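PDB 5XEA: envelope glycoprotein from Thogoto virus, which probably attaches the virus to a receptor on the host cell and later drives fusion of the viral envelope with the host membrane. Local coordinates for residues W50-C54 against S103-L107; R119-V123 against D139-G143. All coordinates share one frame; numbering follows the deposited sequence.

Overall arrangement
Both contacts lie on the same side of the chain's centre, on one antiparallel sheet of this gp64-family glycoprotein. Contact 1 sets a 3-10 turn against strand 40-56. Contact 2 sets the extended segment 119-123 against strand 133-156, the neighbour of strand 40-56 in that sheet. Their centres are about 17 Å apart. They meet directly where Trp50 N probably hydrogen-bonds to Asp139 O, at 2.8 Å. Trp50 also packs on Val123 and Leu122 of contact 2. Along the chain they come in series, contact 1 closing before contact 2 opens. Strand 133-156 carries a disulfide for each: Cys136 to Cys106 of contact 1, and Cys142 of contact 2 to Cys89.

Contact 1 (W50-C54 against S103-L107); sequences WVAYC and SYACL
Tyr53 of strand 40-56 packs against Ser103, Cys106 and Leu107, at the end of a 3-10 turn that sits on the antiparallel sheet. The turn lies in the loop between strands 95-99 and 115-117. Its own backbone bonds run from Cys106 N to Ser103 O and from Leu107 N to Tyr104 O.

The aromatic contact is a CH-pi interaction. Leu107 CD2 stands over one face of the Tyr53 ring, 3.9 Å from its centroid and only 10° off the normal. The Leu107 side chain reaches back to the ring although its CB does not point there. The Tyr53 ring also meets His134 of strand 133-156.

The apolar contacts centre on Cys106. Cys106 CB lies 3.6 Å from Tyr53 CD1, in an oblique approach to the ring. Cys106 SG comes 3.8 Å from Val51 CG1. That methyl lies anti to the backbone N of Val51 (chi1 -179°), which carries it towards the sulfur. The same SG forms the disulfide to Cys136, so the turn is covalently tied to strand 133-156 as well as packed on strand 40-56.

The polar link passes through water. Ser103 OG is hydrogen-bonded to Gly100 O. Ser103 OG also accepts from a water whose oxygen is 2.8 Å away. This water lies at the edge of the Tyr53 ring, in its plane, and its oxygen is 2.8 Å from Tyr53 OH.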
# COMPACT_ATOMS: atom_id res chain seq x y z
N TRP B 50 -3.31 -15.10 39.01
CA TRP B 50 -2.59 -16.37 39.18
C TRP B 50 -2.88 -16.87 40.58
O TRP B 50 -2.59 -16.17 41.56
CB TRP B 50 -1.08 -16.20 38.98
CG TRP B 50 -0.26 -17.44 39.28
CD1 TRP B 50 0.54 -17.65 40.38
CD2 TRP B 50 -0.17 -18.64 38.49
NE1 TRP B 50 1.12 -18.90 40.31
CE2 TRP B 50 0.70 -19.52 39.16
CE3 TRP B 50 -0.74 -19.04 37.28
CZ2 TRP B 50 1.03 -20.79 38.65
CZ3 TRP B 50 -0.42 -20.31 36.78
CH2 TRP B 50 0.46 -21.17 37.47
N VAL B 51 -3.45 -18.07 40.68
CA VAL B 51 -3.78 -18.68 41.97
C VAL B 51 -3.13 -20.06 42.03
O VAL B 51 -3.46 -20.94 41.23
CB VAL B 51 -5.31 -18.79 42.18
CG1 VAL B 51 -5.62 -19.39 43.54
CG2 VAL B 51 -5.96 -17.40 42.04
N ALA B 52 -2.19 -20.24 42.97
CA ALA B 52 -1.53 -21.52 43.20
C ALA B 52 -1.80 -21.97 44.63
O ALA B 52 -1.26 -21.40 45.59
CB ALA B 52 -0.02 -21.43 42.94
N TYR B 53 -2.60 -23.01 44.77
CA TYR B 53 -2.93 -23.62 46.06
C TYR B 53 -2.25 -24.99 46.12
O TYR B 53 -2.61 -25.90 45.37
CB TYR B 53 -4.44 -23.73 46.21
CG TYR B 53 -4.91 -24.30 47.53
CD1 TYR B 53 -4.77 -23.58 48.71
CD2 TYR B 53 -5.54 -25.54 47.60
CE1 TYR B 53 -5.23 -24.08 49.93
CE2 TYR B 53 -6.00 -26.06 48.82
CZ TYR B 53 -5.85 -25.32 49.98
OH TYR B 53 -6.30 -25.81 51.18
N CYS B 54 -1.28 -25.15 47.00
CA CYS B 54 -0.46 -26.35 47.02
C CYS B 54 -0.59 -27.03 48.37
O CYS B 54 -0.97 -26.40 49.36
CB CYS B 54 0.99 -26.00 46.74
SG CYS B 54 1.21 -25.09 45.18
N SER B 103 -3.50 -19.96 54.03
CA SER B 103 -3.82 -20.49 52.70
C SER B 103 -5.31 -20.46 52.41
O SER B 103 -5.71 -20.71 51.27
CB SER B 103 -3.29 -21.93 52.56
OG SER B 103 -3.96 -22.81 53.45
N TYR B 104 -6.13 -20.14 53.41
CA TYR B 104 -7.57 -19.97 53.25
C TYR B 104 -7.91 -18.97 52.15
O TYR B 104 -8.97 -19.08 51.52
CB TYR B 104 -8.14 -19.51 54.61
CG TYR B 104 -9.65 -19.46 54.76
CD1 TYR B 104 -10.41 -20.62 54.78
CD2 TYR B 104 -10.30 -18.25 54.98
CE1 TYR B 104 -11.80 -20.57 54.96
CE2 TYR B 104 -11.68 -18.19 55.16
CZ TYR B 104 -12.42 -19.36 55.15
OH TYR B 104 -13.79 -19.31 55.33
N ALA B 105 -7.04 -17.99 51.91
CA ALA B 105 -7.34 -16.95 50.92
C ALA B 105 -7.47 -17.50 49.51
O ALA B 105 -8.11 -16.86 48.68
CB ALA B 105 -6.27 -15.86 50.96
N CYS B 106 -6.84 -18.64 49.22
CA CYS B 106 -6.94 -19.29 47.92
C CYS B 106 -8.26 -20.00 47.68
O CYS B 106 -8.44 -20.57 46.61
CB CYS B 106 -5.82 -20.32 47.76
SG CYS B 106 -4.30 -19.68 47.10
N LEU B 107 -9.15 -20.04 48.67
CA LEU B 107 -10.40 -20.76 48.54
C LEU B 107 -11.55 -19.76 48.42
O LEU B 107 -11.41 -18.59 48.76
CB LEU B 107 -10.60 -21.70 49.74
CG LEU B 107 -9.42 -22.65 50.03
CD1 LEU B 107 -9.69 -23.61 51.19
CD2 LEU B 107 -9.02 -23.42 48.78
O HOH W 1 -6.51 -23.92 53.22

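Contact 2 (R119-V123 against D139-G143); sequences RKELV and DWRCG
The Arg141 guanidinium and the Glu121 carboxylate meet edge to edge, with their planes 19° apart. Arg141 grips side-on: NE bonds to Glu121 OE1 at 2.9 Å and NH2 to OE2 at 3.2 Å. Both oxygens use their syn lone pairs, and both bonds are nearly straight, at 169° and 166°. OE1 also accepts from Leu122 N, on its anti side. Helix 421-437 packs on this pair through Ala432, and Arg141 NH2 has a further bond to Ser429 O.

The Asp139 carboxylate is met out of its plane. Lys120 NZ forms a salt bridge to Asp139 OD1 at 2.7 Å, on the syn side. Trp140 N reaches OD1 from the same face. Val123 N donates to Asp139 OD2 at 2.7 Å, again from above the plane.

Next to the Glu121–Arg141 pair, on the side away from Asp139, the backbones form a single antiparallel bridge, a hydrogen-bonded pair of Lys120 and Cys142. It sets segment 119-123 alongside strand 133-156, whose residues Asp139, Arg141 and Gly143 also hydrogen-bond through their backbones to strand 40-56.

Bends at chi2 and chi4 carry the Lys120 chain forward along its own segment, past Trp140 O to Asp139. Lys120 NZ also donates to Trp140 O at 2.9 Å and to Glu121 O, three acceptors in all. Lys120 makes a cation-pi contact with Tyr91. Leu122 CD2 packs on Arg141 CD at 3.8 Å.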
# COMPACT_ATOMS: atom_id res chain seq x y z
N ARG B 119 -1.33 0.26 36.05
CA ARG B 119 -1.11 -1.03 35.43
C ARG B 119 -0.52 -1.96 36.50
O ARG B 119 0.08 -1.51 37.47
CB ARG B 119 -0.18 -0.94 34.23
CG ARG B 119 1.22 -0.41 34.54
CD ARG B 119 1.91 0.05 33.27
NE ARG B 119 1.09 0.98 32.50
CZ ARG B 119 0.94 2.27 32.80
NH1 ARG B 119 1.57 2.77 33.86
NH2 ARG B 119 0.18 3.06 32.04
N LYS B 120 -0.68 -3.26 36.27
CA LYS B 120 -0.18 -4.24 37.23
C LYS B 120 0.17 -5.51 36.48
O LYS B 120 -0.63 -6.01 35.69
CB LYS B 120 -1.22 -4.51 38.31
CG LYS B 120 -0.96 -5.69 39.23
CD LYS B 120 -0.18 -5.28 40.45
CE LYS B 120 -0.09 -6.41 41.46
NZ LYS B 120 0.57 -7.62 40.88
N GLU B 121 1.37 -6.04 36.72
CA GLU B 121 1.77 -7.33 36.18
C GLU B 121 1.93 -8.34 37.32
O GLU B 121 2.34 -7.98 38.43
CB GLU B 121 3.07 -7.23 35.38
CG GLU B 121 3.42 -8.51 34.61
CD GLU B 121 2.29 -8.95 33.65
OE1 GLU B 121 1.53 -9.87 34.01
OE2 GLU B 121 2.16 -8.37 32.54
N LEU B 122 1.59 -9.59 37.05
CA LEU B 122 1.63 -10.62 38.07
C LEU B 122 2.99 -11.30 38.07
O LEU B 122 3.75 -11.19 37.12
CB LEU B 122 0.52 -11.65 37.86
CG LEU B 122 0.43 -12.51 36.59
CD1 LEU B 122 1.39 -13.68 36.55
CD2 LEU B 122 -1.02 -13.01 36.45
N VAL B 123 3.30 -11.96 39.18
CA VAL B 123 4.47 -12.83 39.31
C VAL B 123 3.94 -14.25 39.38
O VAL B 123 2.97 -14.51 40.09
CB VAL B 123 5.28 -12.50 40.58
CG1 VAL B 123 6.53 -13.38 40.67
CG2 VAL B 123 5.69 -11.03 40.60
N ASP B 139 -1.47 -13.68 42.73
CA ASP B 139 -1.06 -12.38 42.22
C ASP B 139 -1.96 -12.01 41.05
O ASP B 139 -2.69 -12.84 40.51
CB ASP B 139 0.43 -12.36 41.83
CG ASP B 139 1.01 -10.93 41.77
OD1 ASP B 139 0.27 -9.96 42.09
OD2 ASP B 139 2.19 -10.80 41.38
N TRP B 140 -1.92 -10.73 40.69
CA TRP B 140 -2.88 -10.19 39.74
C TRP B 140 -2.15 -9.45 38.62
O TRP B 140 -1.06 -8.91 38.82
CB TRP B 140 -3.86 -9.22 40.43
CG TRP B 140 -4.77 -9.92 41.39
CD1 TRP B 140 -4.47 -10.31 42.67
CD2 TRP B 140 -6.11 -10.35 41.13
NE1 TRP B 140 -5.55 -10.94 43.23
CE2 TRP B 140 -6.56 -11.00 42.31
CE3 TRP B 140 -6.97 -10.25 40.03
CZ2 TRP B 140 -7.84 -11.54 42.41
CZ3 TRP B 140 -8.24 -10.79 40.13
CH2 TRP B 140 -8.67 -11.43 41.33
N ARG B 141 -2.79 -9.41 37.45
CA ARG B 141 -2.43 -8.47 36.40
C ARG B 141 -3.68 -7.74 35.96
O ARG B 141 -4.79 -8.29 36.00
CB ARG B 141 -1.77 -9.15 35.18
CG ARG B 141 -2.75 -9.98 34.33
CD ARG B 141 -2.01 -10.97 33.43
NE ARG B 141 -1.01 -10.27 32.61
CZ ARG B 141 -1.18 -9.95 31.33
NH1 ARG B 141 -2.29 -10.26 30.69
NH2 ARG B 141 -0.21 -9.31 30.67
N CYS B 142 -3.51 -6.49 35.57
CA CYS B 142 -4.62 -5.75 34.98
C CYS B 142 -4.06 -4.60 34.16
O CYS B 142 -2.91 -4.19 34.33
CB CYS B 142 -5.58 -5.24 36.06
SG CYS B 142 -4.83 -4.10 37.23
N GLY B 143 -4.88 -4.09 33.26
CA GLY B 143 -4.45 -3.00 32.41
C GLY B 143 -5.64 -2.44 31.66
O GLY B 143 -6.68 -3.10 31.52